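Local coordinates for TqaL (Neurospora crassa, PDB 7EEH), which belongs to the 2OG-Fe dioxygenase family of the cupin clan and binds an iron ion through two histidines and an aspartate, at residues Val183-Val188 with Leu246-Asn251; Thr191-Leu196 with Val235-Phe240; Lys199-Ala204 with Ser256-Leu261; Val209-Asp214 with Lys252-Pro257. The protein carries 1 engineered substitution. All blocks are in the same frame, centred on the assembly; numbering follows the deposited sequence.

Contact 1 of 4, residues Val183-Val188 with Leu246-Asn251; sequences VHTDGV and LVDTEN. With FE (Fe (III) ion), chain H.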
loop_
_atom_site.group_PDB
_atom_site.type_symbol
_atom_site.label_atom_id
_atom_site.label_comp_id
_atom_site.label_asym_id
_atom_site.label_seq_id
_atom_site.Cartn_x
_atom_site.Cartn_y
_atom_site.Cartn_z
ATOM N N VAL B 183 -11.209 39.378 -5.184
ATOM C CA VAL B 183 -10.128 38.625 -5.815
ATOM C C VAL B 183 -8.780 39.185 -5.391
ATOM O O VAL B 183 -8.538 40.389 -5.509
ATOM C CB VAL B 183 -10.300 38.672 -7.343
ATOM C CG1 VAL B 183 -9.227 37.856 -8.033
ATOM C CG2 VAL B 183 -11.693 38.171 -7.711
ATOM N N HIS B 184 -7.881 38.309 -4.936
ATOM C CA HIS B 184 -6.592 38.762 -4.416
ATOM C C HIS B 184 -5.565 37.631 -4.452
ATOM O O HIS B 184 -5.900 36.463 -4.673
ATOM C CB HIS B 184 -6.749 39.285 -2.983
ATOM C CG HIS B 184 -7.116 38.220 -1.999
ATOM N ND1 HIS B 184 -8.403 37.747 -1.866
ATOM C CD2 HIS B 184 -6.364 37.519 -1.119
ATOM C CE1 HIS B 184 -8.433 36.811 -0.937
ATOM N NE2 HIS B 184 -7.209 36.655 -0.461
ATOM N N THR B 185 -4.296 38.006 -4.258
ATOM C CA THR B 185 -3.261 37.124 -3.736
ATOM C C THR B 185 -2.909 37.560 -2.317
ATOM O O THR B 185 -3.104 38.717 -1.939
ATOM C CB THR B 185 -1.990 37.129 -4.596
ATOM O OG1 THR B 185 -1.267 38.343 -4.371
ATOM C CG2 THR B 185 -2.345 37.013 -6.082
ATOM N N ASP B 186 -2.377 36.624 -1.541
ATOM C CA ASP B 186 -1.992 36.876 -0.159
ATOM C C ASP B 186 -0.600 37.480 -0.027
ATOM O O ASP B 186 -0.169 37.757 1.098
ATOM C CB ASP B 186 -2.029 35.575 0.649
ATOM C CG ASP B 186 -3.390 34.908 0.641
ATOM O OD1 ASP B 186 -4.421 35.602 0.525
ATOM O OD2 ASP B 186 -3.414 33.665 0.771
ATOM N N GLY B 187 0.122 37.659 -1.131
ATOM C CA GLY B 187 1.456 38.221 -1.065
ATOM C C GLY B 187 2.518 37.282 -0.554
ATOM O O GLY B 187 3.559 37.745 -0.087
ATOM N N VAL B 188 2.294 35.966 -0.621
ATOM C CA VAL B 188 3.281 35.003 -0.136
ATOM C C VAL B 188 3.600 34.035 -1.274
ATOM O O VAL B 188 3.289 34.315 -2.438
ATOM C CB VAL B 188 2.768 34.279 1.128
ATOM C CG1 VAL B 188 2.591 35.270 2.301
ATOM C CG2 VAL B 188 1.452 33.577 0.844
ATOM N N LEU B 246 -2.273 26.156 -2.219
ATOM C CA LEU B 246 -2.197 26.830 -3.513
ATOM C C LEU B 246 -0.909 27.633 -3.625
ATOM O O LEU B 246 -0.403 28.161 -2.634
ATOM C CB LEU B 246 -3.404 27.750 -3.757
ATOM C CG LEU B 246 -3.718 28.903 -2.796
ATOM C CD1 LEU B 246 -2.935 30.171 -3.134
ATOM C CD2 LEU B 246 -5.209 29.187 -2.827
ATOM N N VAL B 247 -0.391 27.723 -4.849
ATOM C CA VAL B 247 0.770 28.561 -5.145
ATOM C C VAL B 247 0.267 29.995 -5.264
ATOM O O VAL B 247 -0.475 30.324 -6.190
ATOM C CB VAL B 247 1.485 28.111 -6.421
ATOM C CG1 VAL B 247 2.652 29.085 -6.773
ATOM C CG2 VAL B 247 1.985 26.680 -6.258
ATOM N N ASP B 248 0.643 30.846 -4.305
ATOM C CA ASP B 248 -0.029 32.136 -4.153
ATOM C C ASP B 248 0.392 33.140 -5.221
ATOM O O ASP B 248 -0.331 34.117 -5.464
ATOM C CB ASP B 248 0.259 32.705 -2.760
ATOM C CG ASP B 248 -0.485 34.013 -2.489
ATOM O OD1 ASP B 248 -1.727 34.040 -2.612
ATOM O OD2 ASP B 248 0.185 35.013 -2.158
ATOM N N THR B 249 1.541 32.916 -5.856
ATOM C CA THR B 249 2.060 33.785 -6.899
ATOM C C THR B 249 1.519 33.453 -8.283
ATOM O O THR B 249 1.711 34.242 -9.212
ATOM C CB THR B 249 3.587 33.700 -6.932
ATOM O OG1 THR B 249 3.973 32.323 -6.925
ATOM C CG2 THR B 249 4.193 34.380 -5.716
ATOM N N GLU B 250 0.848 32.321 -8.451
ATOM C CA GLU B 250 0.395 31.911 -9.775
ATOM C C GLU B 250 -1.109 31.730 -9.858
ATOM O O GLU B 250 -1.615 31.393 -10.933
ATOM C CB GLU B 250 1.105 30.617 -10.203
ATOM C CG GLU B 250 2.609 30.761 -10.192
ATOM C CD GLU B 250 3.318 29.439 -10.308
ATOM O OE1 GLU B 250 2.696 28.488 -10.829
ATOM O OE2 GLU B 250 4.479 29.355 -9.849
ATOM N N ASN B 251 -1.827 31.947 -8.755
ATOM C CA ASN B 251 -3.281 31.903 -8.672
ATOM C C ASN B 251 -3.755 33.144 -7.945
ATOM O O ASN B 251 -3.018 33.722 -7.147
ATOM C CB ASN B 251 -3.818 30.714 -7.868
ATOM C CG ASN B 251 -3.370 29.390 -8.402
ATOM O OD1 ASN B 251 -3.997 28.840 -9.302
ATOM N ND2 ASN B 251 -2.292 28.845 -7.831
HETATM FE FE FE H . -6.383 35.004 0.691
HETATM O O HOH W 1 -6.459 36.501 2.407
#
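The irregular backbone of 183-188 bends round the turn that follows strand 243-247, coming closest where the CA atoms of V188 and D248 lie 5.9 Å apart. D248 carries the contact: with CG anti to its backbone N (chi1 -176°), its carboxylate reaches across and takes two amide hydrogens. D248 OD1 accepts from D186 N at 2.9 Å through its syn lone pair in a nearly straight bond (172°), while D248 OD2 accepts from V188 N at 2.8 Å through its anti lone pair. G187 lies between these donors with a positive phi, a conformation that glycine adopts easily. Gripping the main chain of D186 puts D248 in the second shell of the iron. FE is bound by H184 NE2 at 2.2 Å and by D186 OD1 at 2.1 Å, the HxD part of the facial triad of two histidines and one carboxylate, which H253 completes. The planes of the D186 and D248 carboxylates are 21° apart, with D186 OD2 and D248 OD1 3.8 Å from each other. Their repulsion is probably eased by the metal, by T191, which hydrogen-bonds D186 OD2, and by R149, in a salt bridge with D248 OD2. Beside them, the methyl CG2 of T185 rests 3.5 Å from N251 O.

Contact 2 of 4, residues Thr191-Leu196 with Val235-Phe240; sequences TMTTYL and VQHRHF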
loop_
_atom_site.group_PDB
_atom_site.type_symbol
_atom_site.label_atom_id
_atom_site.label_comp_id
_atom_site.label_asym_id
_atom_site.label_seq_id
_atom_site.Cartn_x
_atom_site.Cartn_y
_atom_site.Cartn_z
ATOM N N THR B 191 0.016 29.171 0.204
ATOM C CA THR B 191 -1.022 29.361 1.205
ATOM C C THR B 191 -1.762 28.045 1.407
ATOM O O THR B 191 -2.131 27.382 0.432
ATOM C CB THR B 191 -2.040 30.449 0.799
ATOM O OG1 THR B 191 -1.389 31.715 0.648
ATOM C CG2 THR B 191 -3.147 30.577 1.888
HETATM N N MSE B 192 -1.964 27.666 2.671
HETATM C CA MSE B 192 -2.678 26.439 3.026
HETATM C C MSE B 192 -3.794 26.807 4.005
HETATM O O MSE B 192 -3.560 27.528 4.995
HETATM C CB MSE B 192 -1.729 25.393 3.653
HETATM C CG MSE B 192 -2.407 24.063 3.999
HETATM SE SE MSE B 192 -1.174 22.580 4.117
HETATM C CE MSE B 192 -0.840 22.445 6.077
ATOM N N THR B 193 -5.008 26.343 3.725
ATOM C CA THR B 193 -6.170 26.588 4.572
ATOM C C THR B 193 -6.785 25.250 4.941
ATOM O O THR B 193 -7.207 24.492 4.060
ATOM C CB THR B 193 -7.196 27.467 3.865
ATOM O OG1 THR B 193 -7.638 26.808 2.671
ATOM C CG2 THR B 193 -6.558 28.793 3.483
ATOM N N THR B 194 -6.835 24.967 6.236
ATOM C CA THR B 194 -7.263 23.682 6.756
ATOM C C THR B 194 -8.454 23.921 7.671
ATOM O O THR B 194 -8.409 24.795 8.538
ATOM C CB THR B 194 -6.116 23.001 7.501
ATOM O OG1 THR B 194 -5.096 22.631 6.557
ATOM C CG2 THR B 194 -6.585 21.761 8.254
ATOM N N TYR B 195 -9.522 23.167 7.446
ATOM C CA TYR B 195 -10.787 23.339 8.139
ATOM C C TYR B 195 -10.797 22.522 9.422
ATOM O O TYR B 195 -10.490 21.326 9.409
ATOM C CB TYR B 195 -11.911 22.909 7.206
ATOM C CG TYR B 195 -13.288 22.761 7.779
ATOM C CD1 TYR B 195 -13.682 21.581 8.407
ATOM C CD2 TYR B 195 -14.228 23.767 7.618
ATOM C CE1 TYR B 195 -14.974 21.429 8.898
ATOM C CE2 TYR B 195 -15.517 23.627 8.105
ATOM C CZ TYR B 195 -15.882 22.460 8.741
ATOM O OH TYR B 195 -17.168 22.324 9.209
ATOM N N LEU B 196 -11.148 23.166 10.527
ATOM C CA LEU B 196 -11.225 22.477 11.806
ATOM C C LEU B 196 -12.648 22.139 12.228
ATOM O O LEU B 196 -12.848 21.127 12.908
ATOM C CB LEU B 196 -10.576 23.322 12.910
ATOM C CG LEU B 196 -9.073 23.548 12.770
ATOM C CD1 LEU B 196 -8.556 24.366 13.976
ATOM C CD2 LEU B 196 -8.372 22.185 12.634
ATOM N N VAL B 235 -13.761 25.203 -4.717
ATOM C CA VAL B 235 -13.570 24.283 -3.613
ATOM C C VAL B 235 -14.366 24.758 -2.402
ATOM O O VAL B 235 -14.654 25.950 -2.257
ATOM C CB VAL B 235 -12.070 24.142 -3.299
ATOM C CG1 VAL B 235 -11.598 25.219 -2.361
ATOM C CG2 VAL B 235 -11.825 22.825 -2.739
ATOM N N GLN B 236 -14.737 23.812 -1.534
ATOM C CA GLN B 236 -15.524 24.139 -0.346
ATOM C C GLN B 236 -15.129 23.223 0.807
ATOM O O GLN B 236 -15.447 22.033 0.789
ATOM C CB GLN B 236 -17.016 24.015 -0.635
ATOM C CG GLN B 236 -17.885 24.502 0.516
ATOM C CD GLN B 236 -19.337 24.098 0.359
ATOM O OE1 GLN B 236 -19.640 22.976 -0.041
ATOM N NE2 GLN B 236 -20.242 25.014 0.665
ATOM N N HIS B 237 -14.474 23.771 1.828
ATOM C CA HIS B 237 -14.214 22.980 3.020
ATOM C C HIS B 237 -15.530 22.642 3.704
ATOM O O HIS B 237 -16.388 23.508 3.878
ATOM C CB HIS B 237 -13.326 23.728 4.007
ATOM C CG HIS B 237 -12.053 24.266 3.429
ATOM N ND1 HIS B 237 -12.020 25.336 2.564
ATOM C CD2 HIS B 237 -10.759 23.942 3.675
ATOM C CE1 HIS B 237 -10.762 25.631 2.278
ATOM N NE2 HIS B 237 -9.978 24.805 2.947
ATOM N N ARG B 238 -15.693 21.383 4.097
ATOM C CA ARG B 238 -16.881 20.977 4.847
ATOM C C ARG B 238 -16.604 19.990 5.967
ATOM O O ARG B 238 -17.426 19.886 6.877
ATOM C CB ARG B 238 -17.941 20.361 3.913
ATOM C CG ARG B 238 -18.029 21.004 2.531
ATOM C CD ARG B 238 -18.715 20.108 1.506
ATOM N NE ARG B 238 -19.879 19.447 2.066
ATOM C CZ ARG B 238 -20.953 19.103 1.366
ATOM N NH1 ARG B 238 -21.004 19.360 0.065
ATOM N NH2 ARG B 238 -21.978 18.501 1.970
ATOM N N HIS B 239 -15.507 19.256 5.943
ATOM C CA HIS B 239 -15.270 18.189 6.897
ATOM C C HIS B 239 -13.898 18.364 7.522
ATOM O O HIS B 239 -12.953 18.835 6.874
ATOM C CB HIS B 239 -15.375 16.807 6.223
ATOM C CG HIS B 239 -16.681 16.572 5.523
ATOM N ND1 HIS B 239 -16.777 16.419 4.155
ATOM C CD2 HIS B 239 -17.945 16.474 6.001
ATOM C CE1 HIS B 239 -18.042 16.227 3.822
ATOM N NE2 HIS B 239 -18.771 16.260 4.922
ATOM N N PHE B 240 -13.811 17.972 8.793
ATOM C CA PHE B 240 -12.604 18.070 9.597
ATOM C C PHE B 240 -11.358 17.719 8.792
ATOM O O PHE B 240 -11.221 16.598 8.296
ATOM C CB PHE B 240 -12.723 17.135 10.812
ATOM C CG PHE B 240 -11.498 17.103 11.670
ATOM C CD1 PHE B 240 -11.005 18.272 12.228
ATOM C CD2 PHE B 240 -10.847 15.910 11.933
ATOM C CE1 PHE B 240 -9.872 18.264 13.016
ATOM C CE2 PHE B 240 -9.713 15.876 12.735
ATOM C CZ PHE B 240 -9.218 17.064 13.279
#
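The imidazole of H237 points its NE2 across at T193, and the two side chains cross at about a right angle. Having CG anti to the carbonyl carbon (chi1 -52°) sends the ring toward the strand, where H237 NE2 donates to T193 O at 3.0 Å. The acceptor lies close to the ring plane, yet the donor sits well above the carbonyl plane, away from the lone pairs. A second, weak bond runs from H237 NE2 to T193 OG1 at 3.1 Å, so one N-H is shared between two oxygens. Histidine suits this place because its ring is long enough to span the gap and ends in a donor. Y195 slides past H237 in the opposite direction, with its CB 3.6 Å from H237 CB. Its ring has CG anti to the backbone N (chi1 169°); R238 C lies 3.6 Å above one face, offset toward the rim, and the edge meets F240 N. The hydroxyl is hydrogen-bonded to S198. Farther along, F240 turns its ring edge to L196 O, F240 CD1 being 3.5 Å away, and its CE1 lies 4.2 Å from L196 CD2. H237 and Y195 thus join strand 190-199 of the larger sheet to the connection leaving strand 231-236 of the smaller one, in the double-stranded beta-helix, or jelly roll, of the cupin clan.

Contact 3 of 4, residues Lys199-Ala204 with Ser256-Leu261; sequences KNMDLA and SPVLPL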
loop_
_atom_site.group_PDB
_atom_site.type_symbol
_atom_site.label_atom_id
_atom_site.label_comp_id
_atom_site.label_asym_id
_atom_site.label_seq_id
_atom_site.Cartn_x
_atom_site.Cartn_y
_atom_site.Cartn_z
ATOM N N LYS B 199 -20.209 25.703 12.795
ATOM C CA LYS B 199 -21.450 25.694 13.575
ATOM C C LYS B 199 -22.527 26.437 12.798
ATOM O O LYS B 199 -22.350 27.620 12.487
ATOM C CB LYS B 199 -21.242 26.351 14.942
ATOM C CG LYS B 199 -22.300 26.003 16.009
ATOM C CD LYS B 199 -22.067 26.797 17.315
ATOM C CE LYS B 199 -22.393 28.293 17.153
ATOM N NZ LYS B 199 -22.278 29.080 18.420
ATOM N N ASN B 200 -23.632 25.746 12.491
ATOM C CA ASN B 200 -24.801 26.350 11.832
ATOM C C ASN B 200 -24.453 26.880 10.445
ATOM O O ASN B 200 -24.945 27.923 10.006
ATOM C CB ASN B 200 -25.432 27.453 12.689
ATOM C CG ASN B 200 -26.731 28.005 12.079
ATOM O OD1 ASN B 200 -27.493 27.275 11.435
ATOM N ND2 ASN B 200 -26.953 29.303 12.243
HETATM N N MSE B 201 -23.607 26.155 9.737
HETATM C CA MSE B 201 -23.189 26.631 8.437
HETATM C C MSE B 201 -23.916 25.870 7.349
HETATM O O MSE B 201 -23.839 24.648 7.293
HETATM C CB MSE B 201 -21.671 26.492 8.288
HETATM C CG MSE B 201 -21.136 26.729 6.898
HETATM SE SE MSE B 201 -19.168 27.008 6.904
HETATM C CE MSE B 201 -18.561 25.254 7.226
ATOM N N ASP B 202 -24.629 26.602 6.492
ATOM C CA ASP B 202 -25.362 26.000 5.381
ATOM C C ASP B 202 -24.381 25.513 4.319
ATOM O O ASP B 202 -23.734 26.322 3.653
ATOM C CB ASP B 202 -26.341 27.008 4.783
ATOM C CG ASP B 202 -27.290 26.377 3.778
ATOM O OD1 ASP B 202 -27.276 25.131 3.635
ATOM O OD2 ASP B 202 -28.050 27.127 3.130
ATOM N N LEU B 203 -24.291 24.195 4.132
ATOM C CA LEU B 203 -23.298 23.630 3.224
ATOM C C LEU B 203 -23.792 23.550 1.787
ATOM O O LEU B 203 -23.015 23.780 0.852
ATOM C CB LEU B 203 -22.877 22.243 3.715
ATOM C CG LEU B 203 -22.099 22.358 5.025
ATOM C CD1 LEU B 203 -22.022 21.040 5.782
ATOM C CD2 LEU B 203 -20.703 22.914 4.745
ATOM N N ALA B 204 -25.076 23.242 1.594
ATOM C CA ALA B 204 -25.600 23.057 0.245
ATOM C C ALA B 204 -25.441 24.318 -0.594
ATOM O O ALA B 204 -25.164 24.242 -1.797
ATOM C CB ALA B 204 -27.069 22.630 0.302
ATOM N N SER B 256 -16.244 33.140 -0.592
ATOM C CA SER B 256 -17.605 33.627 -0.443
ATOM C C SER B 256 -18.001 33.619 1.027
ATOM O O SER B 256 -17.430 32.870 1.823
ATOM C CB SER B 256 -18.564 32.765 -1.261
ATOM O OG SER B 256 -18.846 31.549 -0.601
ATOM N N PRO B 257 -18.970 34.449 1.427
ATOM C CA PRO B 257 -19.333 34.528 2.850
ATOM C C PRO B 257 -19.888 33.218 3.384
ATOM O O PRO B 257 -20.520 32.442 2.663
ATOM C CB PRO B 257 -20.407 35.625 2.884
ATOM C CG PRO B 257 -20.220 36.390 1.619
ATOM C CD PRO B 257 -19.734 35.408 0.610
ATOM N N VAL B 258 -19.666 32.986 4.679
ATOM C CA VAL B 258 -20.376 31.915 5.364
ATOM C C VAL B 258 -21.863 32.229 5.364
ATOM O O VAL B 258 -22.277 33.351 5.680
ATOM C CB VAL B 258 -19.852 31.745 6.796
ATOM C CG1 VAL B 258 -20.625 30.646 7.507
ATOM C CG2 VAL B 258 -18.377 31.434 6.783
ATOM N N LEU B 259 -22.675 31.236 5.011
ATOM C CA LEU B 259 -24.125 31.365 5.060
ATOM C C LEU B 259 -24.676 30.527 6.200
ATOM O O LEU B 259 -24.325 29.346 6.322
ATOM C CB LEU B 259 -24.767 30.922 3.738
ATOM C CG LEU B 259 -24.496 31.811 2.529
ATOM C CD1 LEU B 259 -25.057 31.166 1.274
ATOM C CD2 LEU B 259 -25.068 33.198 2.726
ATOM N N PRO B 260 -25.534 31.088 7.050
ATOM C CA PRO B 260 -26.075 30.303 8.160
ATOM C C PRO B 260 -27.204 29.403 7.688
ATOM O O PRO B 260 -28.050 29.796 6.883
ATOM C CB PRO B 260 -26.579 31.371 9.139
ATOM C CG PRO B 260 -26.838 32.583 8.301
ATOM C CD PRO B 260 -26.158 32.422 6.960
ATOM N N LEU B 261 -27.195 28.172 8.187
ATOM C CA LEU B 261 -28.284 27.248 7.906
ATOM C C LEU B 261 -29.597 27.778 8.472
ATOM O O LEU B 261 -30.559 28.029 7.735
ATOM C CB LEU B 261 -27.949 25.884 8.497
ATOM C CG LEU B 261 -28.986 24.791 8.292
ATOM C CD1 LEU B 261 -29.290 24.631 6.812
ATOM C CD2 LEU B 261 -28.490 23.494 8.907
#
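Two backbone hydrogen bonds of opposite sense join these loops. L261 N donates to N200 O at 2.9 Å, approaching from 52° above the carbonyl plane, and D202 N donates to L259 O at 2.8 Å in the plane of that carbonyl. M201 and P260 face each other between them as a single beta bridge, with CA atoms 4.7 Å apart. Proline fits at 260 because the bridge asks for no N-H there; P260 CA instead makes a C-H contact with N200 O at 3.2 Å. The L259 amide is satisfied outside the pair, by S207 OG. N200 adopts a left-handed backbone conformation (phi 62°), which asparagine tolerates well, and sends CG anti to its own N. Both ends of its amide are then used: OD1 accepts from D262 N, while ND2 donates to E266 O, tying the residue to the chain beyond 256-261. N200 OD1 also packs 3.3 Å from L261 CB. The selenomethionine M201 crosses V258 at about a right angle, its SE lying 4.0 Å from V258 CG1. L261 turns its CD1 toward the D202 carboxylate, 3.8 Å from D202 OD1. At the far end of the first loop, L203 O accepts from Q236 NE2 and A204 O from R232 of the second subunit. The arrangement is an isolated beta bridge between two surface loops of the jelly roll, the side chain of V258 being about 14 Å from the iron.

Contact 4 of 4, residues Val209-Asp214 with Lys252-Pro257; sequences VTFMHD and KHSLSP. With FE (Fe (III) ion), chain H.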
loop_
_atom_site.group_PDB
_atom_site.type_symbol
_atom_site.label_atom_id
_atom_site.label_comp_id
_atom_site.label_asym_id
_atom_site.label_seq_id
_atom_site.Cartn_x
_atom_site.Cartn_y
_atom_site.Cartn_z
ATOM N N VAL B 209 -17.113 29.224 0.026
ATOM C CA VAL B 209 -16.528 28.557 -1.135
ATOM C C VAL B 209 -15.287 29.329 -1.557
ATOM O O VAL B 209 -15.326 30.560 -1.659
ATOM C CB VAL B 209 -17.536 28.460 -2.293
ATOM C CG1 VAL B 209 -16.835 28.092 -3.593
ATOM C CG2 VAL B 209 -18.617 27.433 -1.970
ATOM N N THR B 210 -14.185 28.616 -1.801
ATOM C CA THR B 210 -12.957 29.233 -2.298
ATOM C C THR B 210 -12.902 29.032 -3.806
ATOM O O THR B 210 -12.933 27.890 -4.282
ATOM C CB THR B 210 -11.715 28.636 -1.632
ATOM O OG1 THR B 210 -11.861 28.670 -0.204
ATOM C CG2 THR B 210 -10.435 29.392 -2.041
ATOM N N PHE B 211 -12.873 30.138 -4.548
ATOM C CA PHE B 211 -12.634 30.128 -5.987
ATOM C C PHE B 211 -11.172 30.445 -6.250
ATOM O O PHE B 211 -10.583 31.285 -5.573
ATOM C CB PHE B 211 -13.516 31.155 -6.705
ATOM C CG PHE B 211 -14.977 30.949 -6.481
ATOM C CD1 PHE B 211 -15.686 30.061 -7.266
ATOM C CD2 PHE B 211 -15.639 31.622 -5.465
ATOM C CE1 PHE B 211 -17.039 29.848 -7.058
ATOM C CE2 PHE B 211 -16.999 31.416 -5.245
ATOM C CZ PHE B 211 -17.696 30.525 -6.048
HETATM N N MSE B 212 -10.588 29.780 -7.232
HETATM C CA MSE B 212 -9.279 30.206 -7.676
HETATM C C MSE B 212 -9.351 30.595 -9.132
HETATM O O MSE B 212 -10.055 29.962 -9.924
HETATM C CB MSE B 212 -8.251 29.122 -7.448
HETATM C CG MSE B 212 -7.996 28.868 -5.962
HETATM SE SE MSE B 212 -7.106 27.171 -5.880
HETATM C CE MSE B 212 -5.791 27.560 -7.208
ATOM N N HIS B 213 -8.611 31.646 -9.465
ATOM C CA HIS B 213 -8.700 32.304 -10.754
ATOM C C HIS B 213 -7.307 32.374 -11.356
ATOM O O HIS B 213 -6.302 32.331 -10.641
ATOM C CB HIS B 213 -9.292 33.717 -10.620
ATOM C CG HIS B 213 -10.352 33.842 -9.567
ATOM N ND1 HIS B 213 -11.687 33.622 -9.824
ATOM C CD2 HIS B 213 -10.272 34.168 -8.255
ATOM C CE1 HIS B 213 -12.385 33.812 -8.719
ATOM N NE2 HIS B 213 -11.549 34.137 -7.749
ATOM N N ASP B 214 -7.249 32.468 -12.682
ATOM C CA ASP B 214 -5.970 32.737 -13.319
ATOM C C ASP B 214 -5.602 34.206 -13.109
ATOM O O ASP B 214 -6.383 35.000 -12.581
ATOM C CB ASP B 214 -6.002 32.349 -14.808
ATOM C CG ASP B 214 -6.985 33.178 -15.622
ATOM O OD1 ASP B 214 -6.935 34.419 -15.557
ATOM O OD2 ASP B 214 -7.794 32.584 -16.365
ATOM N N LYS B 252 -4.930 33.628 -8.317
ATOM C CA LYS B 252 -5.654 34.572 -7.487
ATOM C C LYS B 252 -6.771 33.772 -6.853
ATOM O O LYS B 252 -7.121 32.693 -7.347
ATOM C CB LYS B 252 -6.210 35.769 -8.284
ATOM C CG LYS B 252 -5.188 36.797 -8.711
ATOM C CD LYS B 252 -5.728 37.873 -9.650
ATOM C CE LYS B 252 -4.592 38.768 -10.178
ATOM N NZ LYS B 252 -5.022 39.723 -11.253
ATOM N N HIS B 253 -7.315 34.270 -5.743
ATOM C CA HIS B 253 -8.396 33.531 -5.116
ATOM C C HIS B 253 -9.374 34.492 -4.455
ATOM O O HIS B 253 -9.108 35.681 -4.300
ATOM C CB HIS B 253 -7.864 32.498 -4.111
ATOM C CG HIS B 253 -7.042 33.085 -3.011
ATOM N ND1 HIS B 253 -5.703 33.396 -3.158
ATOM C CD2 HIS B 253 -7.367 33.408 -1.734
ATOM C CE1 HIS B 253 -5.243 33.883 -2.020
ATOM N NE2 HIS B 253 -6.232 33.906 -1.143
ATOM N N SER B 254 -10.531 33.950 -4.093
ATOM C CA SER B 254 -11.580 34.705 -3.430
ATOM C C SER B 254 -12.431 33.726 -2.637
ATOM O O SER B 254 -12.502 32.539 -2.967
ATOM C CB SER B 254 -12.424 35.500 -4.436
ATOM O OG SER B 254 -13.181 34.645 -5.271
ATOM N N LEU B 255 -13.058 34.225 -1.573
ATOM C CA LEU B 255 -13.841 33.400 -0.665
ATOM C C LEU B 255 -15.236 33.992 -0.532
ATOM O O LEU B 255 -15.393 35.209 -0.404
ATOM C CB LEU B 255 -13.151 33.298 0.716
ATOM C CG LEU B 255 -13.795 32.496 1.863
ATOM C CD1 LEU B 255 -13.973 31.005 1.532
ATOM C CD2 LEU B 255 -13.010 32.662 3.174
ATOM N N SER B 256 -16.244 33.140 -0.592
ATOM C CA SER B 256 -17.605 33.627 -0.443
ATOM C C SER B 256 -18.001 33.619 1.027
ATOM O O SER B 256 -17.430 32.870 1.823
ATOM C CB SER B 256 -18.564 32.765 -1.261
ATOM O OG SER B 256 -18.846 31.549 -0.601
ATOM N N PRO B 257 -18.970 34.449 1.427
ATOM C CA PRO B 257 -19.333 34.528 2.850
ATOM C C PRO B 257 -19.888 33.218 3.384
ATOM O O PRO B 257 -20.520 32.442 2.663
ATOM C CB PRO B 257 -20.407 35.625 2.884
ATOM C CG PRO B 257 -20.220 36.390 1.619
ATOM C CD PRO B 257 -19.734 35.408 0.610
HETATM FE FE FE H . -6.383 35.004 0.691
HETATM O O HOH W 1 -6.459 36.501 2.407
#
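The ring of F211 has V209 CG1 over one face, 3.5 Å above the plane and offset toward the rim, and S256 CB at its edge. The H213 imidazole carries F211 C over one face, while H253 C and S254 CB lie in plane at its edge. There H213 NE2 meets S254 OG at 3.0 Å in a hydrogen bond in which either atom could be the donor; serine is short enough to sit at the ring's edge. The second imidazole, H253, leaves the opposite face of the sheet and binds FE through NE2 at 2.1 Å; its ring stands edge-to-face to that of H184. Strands 209-213 and 252-255 run antiparallel at 159°, part of the smaller sheet of the jelly roll, in which the distal histidine of the facial triad sits on a strand. F211 with S254 and H213 with K252 are hydrogen-bonded pairs; F211 N reaches S254 O at 2.9 Å, nearly along the C=O axis. T210 with L255 and M212 with H253 are non-hydrogen-bonded pairs on the face that bears the metal ligand, where T210 and M212 touch L244 and L246 of the larger sheet. At the end of the ladder S256 N still donates to V209 O, but the return bond from V209 N goes to S256 OG (3.0 Å, 174°) instead of to a carbonyl, and the same hydroxyl bonds to N206 O. K252 extends away so that NZ reaches the carbonyls of E217 and M215, while F211 packs on P228 of the second subunit.

Overall arrangement
From the N terminus, the first halves follow one another: 183-188 in the iron-binding loop, 191-196 within strand 190-199, the loop residues 199-204 and then 209-214 on the smaller sheet. Contact 2 closes first, at 235-240, and is nested inside the loop that contact 1 closes at 246-251. Contact 4 closes at 252-257, crossing both, and contact 3 ends on the overlapping 256-261, sharing S256 and P257 with contact 4 and likewise crossing contacts 1 and 2. Contacts 1 and 4, with centres about 10 Å apart, meet at the iron. L246 N to T191 O joins contacts 1 and 2 within the larger sheet, and contact 2, through V235 O to T210 N, ties that sheet to the smaller one of contact 4.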